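Local coordinates for core protein VP4 (Bluetongue virus, PDB 2JHP) that forms part of the inner capsid of the virus and works there as a multifunctional enzyme that caps RNA, at residues Thr139-Asn144 against Arg385-Leu390. Sequence-based numbering, arbitrary orientation.
Sequences TLNDAN and RLFEHL. With GUN (guanine), chain D.
N7 of a bound guanine accepts a nearly straight hydrogen bond from the amide of N141 (ND2 to N7 3.2 Å, N-H...N 167°), while F387 of helix 380-391 covers the same base. The short helix 137-141 and the longer helix 380-391 meet here beside a mixed sheet of strand order 3-2-1-4-5-7-6, the topology of Rossmann-like methyltransferases; helix 380-391 runs directly into its edge strand 393-394. N141 and F387 thus meet the guanine in two ways, polar at the purine rim and aromatic over the plane. The F387 ring lies almost parallel to the base, with GUN N1 3.8 Å above the ring plane and over its centre. Its CG is anti to the backbone N (chi1 -168°), which carries the ring off helix 380-391 to L140. There L140 CD1 makes an off-centre CH-pi contact, 4.1 Å from the F387 ring centroid, on the side turned from the guanine, so the ring is held between leucine and ligand. The N141 amide is tilted 40° to the phenyl plane. The base is also hydrogen-bonded to R214 NH1 and to the carbonyl oxygen of D184, and Y185 of helix 178-186 packs against F387. E388 ties the two helices together in a second way: OE2 accepts a hydrogen bond from the backbone N of A137, in the first turn of helix 137-141, and forms a salt bridge with K384. Back at the ring, CE2 of F387 sits 3.7 Å from L140 CD1 and 3.6 Å from N141 OD1.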
loop_
_atom_site.group_PDB
_atom_site.type_symbol
_atom_site.label_atom_id
_atom_site.label_comp_id
_atom_site.label_asym_id
_atom_site.label_seq_id
_atom_site.Cartn_x
_atom_site.Cartn_y
_atom_site.Cartn_z
ATOM N N THR A 139 1.164 -5.353 2.311
ATOM C CA THR A 139 1.069 -6.225 1.153
ATOM C C THR A 139 0.985 -7.687 1.567
ATOM O O THR A 139 0.122 -8.416 1.076
ATOM C CB THR A 139 2.216 -6.000 0.159
ATOM O OG1 THR A 139 2.265 -4.614 -0.179
ATOM C CG2 THR A 139 1.970 -6.795 -1.120
ATOM N N LEU A 140 1.867 -8.099 2.476
ATOM C CA LEU A 140 1.840 -9.452 3.037
ATOM C C LEU A 140 0.456 -9.804 3.582
ATOM O O LEU A 140 -0.082 -10.877 3.299
ATOM C CB LEU A 140 2.888 -9.602 4.153
ATOM C CG LEU A 140 4.370 -9.582 3.790
ATOM C CD1 LEU A 140 5.204 -9.630 5.030
ATOM C CD2 LEU A 140 4.717 -10.777 2.898
ATOM N N ASN A 141 -0.112 -8.886 4.354
ATOM C CA ASN A 141 -1.430 -9.061 4.958
ATOM C C ASN A 141 -2.567 -9.428 4.009
ATOM O O ASN A 141 -3.478 -10.150 4.401
ATOM C CB ASN A 141 -1.817 -7.816 5.749
ATOM C CG ASN A 141 -1.159 -7.763 7.094
ATOM O OD1 ASN A 141 -0.508 -8.717 7.518
ATOM N ND2 ASN A 141 -1.313 -6.642 7.779
ATOM N N ASP A 142 -2.524 -8.939 2.775
ATOM C CA ASP A 142 -3.600 -9.231 1.833
ATOM C C ASP A 142 -3.187 -10.179 0.700
ATOM O O ASP A 142 -3.927 -10.349 -0.272
ATOM C CB ASP A 142 -4.201 -7.929 1.284
ATOM C CG ASP A 142 -4.820 -7.057 2.370
ATOM O OD1 ASP A 142 -5.573 -7.584 3.204
ATOM O OD2 ASP A 142 -4.556 -5.832 2.395
ATOM N N ALA A 143 -2.021 -10.809 0.844
ATOM C CA ALA A 143 -1.427 -11.637 -0.219
ATOM C C ALA A 143 -1.684 -13.116 -0.031
ATOM O O ALA A 143 -1.635 -13.616 1.092
ATOM C CB ALA A 143 0.077 -11.391 -0.319
ATOM N N ASN A 144 -1.950 -13.808 -1.136
ATOM C CA ASN A 144 -2.014 -15.266 -1.167
ATOM C C ASN A 144 -0.596 -15.770 -1.316
ATOM O O ASN A 144 -0.023 -15.685 -2.391
ATOM C CB ASN A 144 -2.870 -15.721 -2.346
ATOM C CG ASN A 144 -2.940 -17.245 -2.482
ATOM O OD1 ASN A 144 -2.258 -18.000 -1.766
ATOM N ND2 ASN A 144 -3.776 -17.702 -3.413
ATOM N N ARG A 385 8.522 -5.191 11.866
ATOM C CA ARG A 385 9.824 -5.376 11.235
ATOM C C ARG A 385 10.316 -6.824 11.176
ATOM O O ARG A 385 11.021 -7.202 10.238
ATOM C CB ARG A 385 10.872 -4.545 11.959
ATOM C CG ARG A 385 10.852 -3.078 11.635
ATOM C CD ARG A 385 12.209 -2.509 11.969
ATOM N NE ARG A 385 12.161 -1.128 12.438
ATOM C CZ ARG A 385 13.175 -0.523 13.049
ATOM N NH1 ARG A 385 14.308 -1.188 13.263
ATOM N NH2 ARG A 385 13.055 0.738 13.445
ATOM N N LEU A 386 9.981 -7.619 12.190
ATOM C CA LEU A 386 10.316 -9.032 12.183
ATOM C C LEU A 386 9.501 -9.710 11.072
ATOM O O LEU A 386 10.041 -10.386 10.206
ATOM C CB LEU A 386 10.033 -9.669 13.557
ATOM C CG LEU A 386 10.920 -9.357 14.772
ATOM C CD1 LEU A 386 10.311 -9.908 16.058
ATOM C CD2 LEU A 386 12.324 -9.917 14.607
ATOM N N PHE A 387 8.197 -9.499 11.111
ATOM C CA PHE A 387 7.280 -10.001 10.113
ATOM C C PHE A 387 7.787 -9.749 8.696
ATOM O O PHE A 387 7.900 -10.685 7.904
ATOM C CB PHE A 387 5.910 -9.332 10.307
ATOM C CG PHE A 387 4.806 -9.965 9.517
ATOM C CD1 PHE A 387 4.545 -11.320 9.630
ATOM C CD2 PHE A 387 4.001 -9.192 8.687
ATOM C CE1 PHE A 387 3.524 -11.903 8.918
ATOM C CE2 PHE A 387 2.954 -9.763 7.976
ATOM C CZ PHE A 387 2.713 -11.125 8.093
ATOM N N GLU A 388 8.097 -8.485 8.396
ATOM C CA GLU A 388 8.541 -8.070 7.064
ATOM C C GLU A 388 9.895 -8.665 6.683
ATOM O O GLU A 388 10.158 -8.959 5.512
ATOM C CB GLU A 388 8.628 -6.552 6.986
ATOM C CG GLU A 388 7.271 -5.830 7.085
ATOM C CD GLU A 388 7.394 -4.332 7.379
ATOM O OE1 GLU A 388 8.497 -3.871 7.764
ATOM O OE2 GLU A 388 6.378 -3.612 7.220
ATOM N N HIS A 389 10.758 -8.846 7.674
ATOM C CA HIS A 389 12.084 -9.325 7.396
ATOM C C HIS A 389 12.087 -10.817 7.112
ATOM O O HIS A 389 12.844 -11.300 6.263
ATOM C CB HIS A 389 13.056 -8.980 8.519
ATOM C CG HIS A 389 14.476 -9.288 8.173
ATOM N ND1 HIS A 389 15.228 -10.210 8.867
ATOM C CD2 HIS A 389 15.260 -8.849 7.158
ATOM C CE1 HIS A 389 16.427 -10.299 8.319
ATOM N NE2 HIS A 389 16.470 -9.488 7.275
ATOM N N LEU A 390 11.242 -11.544 7.824
ATOM C CA LEU A 390 11.181 -12.982 7.670
ATOM C C LEU A 390 10.500 -13.397 6.361
ATOM O O LEU A 390 10.908 -14.383 5.732
ATOM C CB LEU A 390 10.505 -13.633 8.882
ATOM C CG LEU A 390 11.266 -13.534 10.221
ATOM C CD1 LEU A 390 10.493 -14.193 11.338
ATOM C CD2 LEU A 390 12.685 -14.120 10.163
HETATM N N9 GUN D . 2.098 -5.514 11.644
HETATM C C8 GUN D . 1.107 -5.220 10.798
HETATM N N7 GUN D . 0.487 -6.343 10.430
HETATM C C5 GUN D . 1.082 -7.358 11.046
HETATM C C6 GUN D . 0.852 -8.731 11.033
HETATM O O6 GUN D . -0.056 -9.209 10.351
HETATM N N1 GUN D . 1.677 -9.553 11.820
HETATM C C2 GUN D . 2.706 -8.947 12.580
HETATM N N2 GUN D . 3.501 -9.696 13.322
HETATM N N3 GUN D . 2.898 -7.615 12.574
HETATM C C4 GUN D . 2.110 -6.826 11.826
#